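Local coordinates for uncharacterized conserved (Bdellovibrio bacteriovorus, PDB 7O21), which probably acts as an LD-carboxypeptidase of the YkuD family that edits peptidoglycan and so helps generate the curved shape of this predatory bacterium, at residues G132-P143 with R149-I159. Residues are numbered along the deposited sequence; the frame is centred on the assembly and turned at random.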
loop_
_atom_site.group_PDB
_atom_site.type_symbol
_atom_site.label_atom_id
_atom_site.label_comp_id
_atom_site.label_asym_id
_atom_site.label_seq_id
_atom_site.Cartn_x
_atom_site.Cartn_y
_atom_site.Cartn_z
ATOM N N GLY A 132 -6.310 12.644 0.810
ATOM C CA GLY A 132 -6.281 11.539 1.751
ATOM C C GLY A 132 -7.243 11.725 2.910
ATOM O O GLY A 132 -7.728 12.822 3.200
ATOM N N ILE A 133 -7.521 10.613 3.590
ATOM C CA ILE A 133 -8.410 10.596 4.747
ATOM C C ILE A 133 -7.610 10.099 5.935
ATOM O O ILE A 133 -7.065 8.987 5.900
ATOM C CB ILE A 133 -9.631 9.690 4.525
ATOM C CG1 ILE A 133 -10.421 10.138 3.297
ATOM C CG2 ILE A 133 -10.524 9.675 5.755
ATOM C CD1 ILE A 133 -11.699 9.355 3.093
ATOM N N TRP A 134 -7.582 10.904 7.000
ATOM C CA TRP A 134 -7.019 10.535 8.286
ATOM C C TRP A 134 -8.091 10.719 9.349
ATOM O O TRP A 134 -9.039 11.493 9.178
ATOM C CB TRP A 134 -5.870 11.475 8.680
ATOM C CG TRP A 134 -4.582 11.341 7.913
ATOM C CD1 TRP A 134 -4.323 10.518 6.860
ATOM C CD2 TRP A 134 -3.374 12.062 8.171
ATOM N NE1 TRP A 134 -3.022 10.692 6.432
ATOM C CE2 TRP A 134 -2.418 11.632 7.229
ATOM C CE3 TRP A 134 -3.010 13.037 9.108
ATOM C CZ2 TRP A 134 -1.113 12.133 7.203
ATOM C CZ3 TRP A 134 -1.721 13.539 9.079
ATOM C CH2 TRP A 134 -0.784 13.082 8.138
ATOM N N LEU A 135 -7.902 10.032 10.474
ATOM C CA LEU A 135 -8.611 10.324 11.716
ATOM C C LEU A 135 -7.631 11.079 12.610
ATOM O O LEU A 135 -6.540 10.573 12.890
ATOM C CB LEU A 135 -9.032 9.017 12.387
ATOM C CG LEU A 135 -9.432 9.110 13.864
ATOM C CD1 LEU A 135 -10.764 9.856 14.099
ATOM C CD2 LEU A 135 -9.505 7.703 14.432
ATOM N N HIS A 136 -7.969 12.307 12.994
ATOM C CA HIS A 136 -6.996 13.087 13.753
ATOM C C HIS A 136 -7.702 14.053 14.689
ATOM O O HIS A 136 -8.927 14.080 14.776
ATOM C CB HIS A 136 -5.985 13.797 12.837
ATOM C CG HIS A 136 -6.579 14.850 11.953
ATOM N ND1 HIS A 136 -6.932 16.104 12.415
ATOM C CD2 HIS A 136 -6.835 14.855 10.621
ATOM C CE1 HIS A 136 -7.394 16.825 11.407
ATOM N NE2 HIS A 136 -7.346 16.089 10.308
ATOM N N ALA A 137 -6.909 14.826 15.426
ATOM C CA ALA A 137 -7.449 15.803 16.353
ATOM C C ALA A 137 -7.118 17.212 15.859
ATOM O O ALA A 137 -6.806 17.413 14.672
ATOM C CB ALA A 137 -6.949 15.501 17.765
ATOM N N ILE A 138 -7.236 18.166 16.737
ATOM C CA ILE A 138 -7.067 19.584 16.356
ATOM C C ILE A 138 -6.953 20.381 17.649
ATOM O O ILE A 138 -7.320 19.895 18.648
ATOM C CB ILE A 138 -8.250 20.005 15.460
ATOM C CG1 ILE A 138 -7.836 21.045 14.414
ATOM C CG2 ILE A 138 -9.479 20.379 16.280
ATOM C CD1 ILE A 138 -8.571 20.984 13.133
ATOM N N PRO A 139 -6.454 21.619 17.641
ATOM C CA PRO A 139 -6.402 22.365 18.878
ATOM C C PRO A 139 -7.806 22.554 19.470
ATOM O O PRO A 139 -8.748 22.746 18.824
ATOM C CB PRO A 139 -5.827 23.697 18.410
ATOM C CG PRO A 139 -4.904 23.262 17.310
ATOM C CD PRO A 139 -5.748 22.256 16.566
ATOM N N ASP A 140 -7.812 22.633 20.786
ATOM C CA ASP A 140 -9.062 22.818 21.549
ATOM C C ASP A 140 -9.795 24.109 21.149
ATOM O O ASP A 140 -10.996 24.112 21.224
ATOM C CB ASP A 140 -8.750 22.845 23.033
ATOM C CG ASP A 140 -8.213 21.554 23.617
ATOM O OD1 ASP A 140 -8.454 20.528 23.078
ATOM O OD2 ASP A 140 -7.610 21.623 24.612
ATOM N N SER A 141 -9.075 25.174 20.784
ATOM C CA SER A 141 -9.692 26.478 20.444
ATOM C C SER A 141 -10.358 26.523 19.075
ATOM O O SER A 141 -11.002 27.495 18.785
ATOM C CB SER A 141 -8.712 27.588 20.591
ATOM O OG SER A 141 -7.662 27.422 19.697
ATOM N N VAL A 142 -10.194 25.509 18.252
ATOM C CA VAL A 142 -10.794 25.653 16.906
ATOM C C VAL A 142 -11.858 24.587 16.640
ATOM O O VAL A 142 -11.844 23.559 17.219
ATOM C CB VAL A 142 -9.708 25.661 15.831
ATOM C CG1 VAL A 142 -8.632 26.688 16.112
ATOM C CG2 VAL A 142 -9.077 24.305 15.710
ATOM N N PRO A 143 -12.762 24.844 15.696
ATOM C CA PRO A 143 -13.782 23.894 15.367
ATOM C C PRO A 143 -13.181 22.649 14.704
ATOM O O PRO A 143 -12.243 22.731 14.054
ATOM C CB PRO A 143 -14.631 24.596 14.300
ATOM C CG PRO A 143 -14.120 25.991 14.208
ATOM C CD PRO A 143 -12.776 26.034 14.885
ATOM N N ARG A 149 -10.349 18.634 4.062
ATOM C CA ARG A 149 -11.600 18.096 3.553
ATOM C C ARG A 149 -11.611 16.577 3.630
ATOM O O ARG A 149 -10.709 15.906 3.123
ATOM C CB ARG A 149 -11.817 18.548 2.105
ATOM C CG ARG A 149 -13.204 18.214 1.581
ATOM C CD ARG A 149 -13.368 18.568 0.111
ATOM N NE ARG A 149 -14.759 18.415 -0.307
ATOM C CZ ARG A 149 -15.339 19.126 -1.268
ATOM N NH1 ARG A 149 -14.652 20.048 -1.928
ATOM N NH2 ARG A 149 -16.613 18.912 -1.568
ATOM N N GLY A 150 -12.642 16.043 4.276
ATOM C CA GLY A 150 -12.863 14.619 4.317
ATOM C C GLY A 150 -12.250 13.894 5.498
ATOM O O GLY A 150 -12.587 12.727 5.726
ATOM N N CYS A 151 -11.351 14.529 6.247
ATOM C CA CYS A 151 -10.764 13.885 7.411
ATOM C C CYS A 151 -11.787 13.792 8.530
ATOM O O CYS A 151 -12.669 14.643 8.663
ATOM C CB CYS A 151 -9.577 14.692 7.900
ATOM S SG CYS A 151 -8.105 14.367 6.882
ATOM N N VAL A 152 -11.655 12.760 9.349
ATOM C CA VAL A 152 -12.469 12.628 10.557
ATOM C C VAL A 152 -11.724 13.296 11.704
ATOM O O VAL A 152 -10.580 12.935 12.001
ATOM C CB VAL A 152 -12.745 11.155 10.878
ATOM C CG1 VAL A 152 -13.615 11.045 12.136
ATOM C CG2 VAL A 152 -13.380 10.446 9.680
ATOM N N VAL A 153 -12.350 14.286 12.335
ATOM C CA VAL A 153 -11.687 15.094 13.349
ATOM C C VAL A 153 -12.428 14.951 14.671
ATOM O O VAL A 153 -13.665 15.027 14.716
ATOM C CB VAL A 153 -11.627 16.570 12.924
ATOM C CG1 VAL A 153 -10.726 17.389 13.877
ATOM C CG2 VAL A 153 -11.167 16.695 11.475
ATOM N N VAL A 154 -11.659 14.763 15.741
ATOM C CA VAL A 154 -12.153 14.650 17.101
ATOM C C VAL A 154 -11.297 15.534 18.001
ATOM O O VAL A 154 -10.245 16.047 17.609
ATOM C CB VAL A 154 -12.132 13.191 17.606
ATOM C CG1 VAL A 154 -13.043 12.313 16.751
ATOM C CG2 VAL A 154 -10.713 12.637 17.582
ATOM N N ARG A 155 -11.718 15.655 19.231
ATOM C CA ARG A 155 -10.959 16.438 20.228
ATOM C C ARG A 155 -9.713 15.663 20.685
ATOM O O ARG A 155 -9.640 14.483 20.536
ATOM C CB ARG A 155 -11.890 16.831 21.380
ATOM C CG ARG A 155 -12.980 17.811 20.995
ATOM C CD ARG A 155 -12.395 19.161 20.654
ATOM N NE ARG A 155 -13.303 20.033 19.956
ATOM C CZ ARG A 155 -12.881 21.062 19.269
ATOM N NH1 ARG A 155 -13.720 21.828 18.620
ATOM N NH2 ARG A 155 -11.603 21.310 19.180
ATOM N N ASN A 156 -8.771 16.380 21.265
ATOM C CA ASN A 156 -7.490 15.781 21.720
ATOM C C ASN A 156 -7.729 14.697 22.777
ATOM O O ASN A 156 -7.073 13.728 22.745
ATOM C CB ASN A 156 -6.571 16.862 22.292
ATOM C CG ASN A 156 -5.978 17.719 21.209
ATOM O OD1 ASN A 156 -5.421 17.187 20.278
ATOM N ND2 ASN A 156 -6.117 19.019 21.333
ATOM N N ASP A 157 -8.649 14.932 23.696
ATOM C CA ASP A 157 -8.942 13.931 24.745
ATOM C C ASP A 157 -9.513 12.674 24.086
ATOM O O ASP A 157 -9.172 11.619 24.494
ATOM C CB ASP A 157 -9.815 14.519 25.859
ATOM C CG ASP A 157 -11.243 14.878 25.480
ATOM O OD1 ASP A 157 -11.459 15.272 24.383
ATOM O OD2 ASP A 157 -12.091 14.792 26.339
ATOM N N VAL A 158 -10.322 12.869 23.063
ATOM C CA VAL A 158 -10.950 11.735 22.399
ATOM C C VAL A 158 -9.926 10.921 21.625
ATOM O O VAL A 158 -9.938 9.687 21.687
ATOM C CB VAL A 158 -12.082 12.237 21.497
ATOM C CG1 VAL A 158 -12.609 11.099 20.626
ATOM C CG2 VAL A 158 -13.209 12.820 22.341
ATOM N N ILE A 159 -9.024 11.581 20.888
ATOM C CA ILE A 159 -8.106 10.802 20.055
ATOM C C ILE A 159 -7.198 9.949 20.927
ATOM O O ILE A 159 -6.818 8.832 20.542
ATOM C CB ILE A 159 -7.326 11.673 19.042
ATOM C CG1 ILE A 159 -6.742 10.804 17.920
ATOM C CG2 ILE A 159 -6.194 12.439 19.736
ATOM C CD1 ILE A 159 -7.758 10.327 16.894
HETATM O O HOH W 1 -8.214 15.598 2.859
HETATM O O HOH W 2 -9.190 19.447 20.554
HETATM O O HOH W 3 -9.342 18.010 24.177
#
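His-136, on strand 134-136, meets Cys-151, just before the parallel strand 152-153. Cys-151 SG lies at the edge of the His-136 imidazole, in its plane, 4.8 Å from the ring centroid. His-136 NE2 is the ring nitrogen on this side, 3.9 Å from Cys-151 SG. The ring reaches the cysteine because CG of His-136 sits between its own backbone N and carbonyl carbon (chi1 65°). Its other nitrogen is fixed: His-136 ND1 donates to Ala-137 O at 2.6 Å, in the ring plane and on a carbonyl lone pair. This bond helps fix the ring rotation, with NE2 on the cysteine side. Val-153 CG2 touches CE1, and Tyr-109 meets the ring edge-to-face. Cys-151 SG also accepts a hydrogen bond from Trp-134 N, at 3.5 Å.

Three backbone hydrogen bonds hold the strands together: Val-152 N to Trp-134 O, His-136 N to Val-152 O and Val-154 N to His-136 O. On the sheet face away from the histidine, Leu-135 CD1 packs on Val-152 CG1. Leu-135 CG meets CD1 of Ile-159, from the helix that follows.

Further on, Arg-155 bends at chi2 (-68°) and clasps the Pro-139 to Val-142 turn. Arg-155 NH1 and NH2 both donate to Val-142 O, at 2.9 and 3.0 Å, with that oxygen close to the guanidinium plane. Asn-156 ND2 donates to Asp-140 OD1 at 3.3 Å, from above the carboxylate plane. Asn-156 OD1 accepts a hydrogen bond from the backbone N of Ala-111. A water links Asp-140 OD1 with Ile-138 O and Asn-156 N.

A histidine on one strand facing a cysteine at the start of its parallel neighbour is characteristic of the YkuD L,D-transpeptidase catalytic domain. Here Cys-151 is the predicted nucleophile and His-136 the predicted proton donor/acceptor.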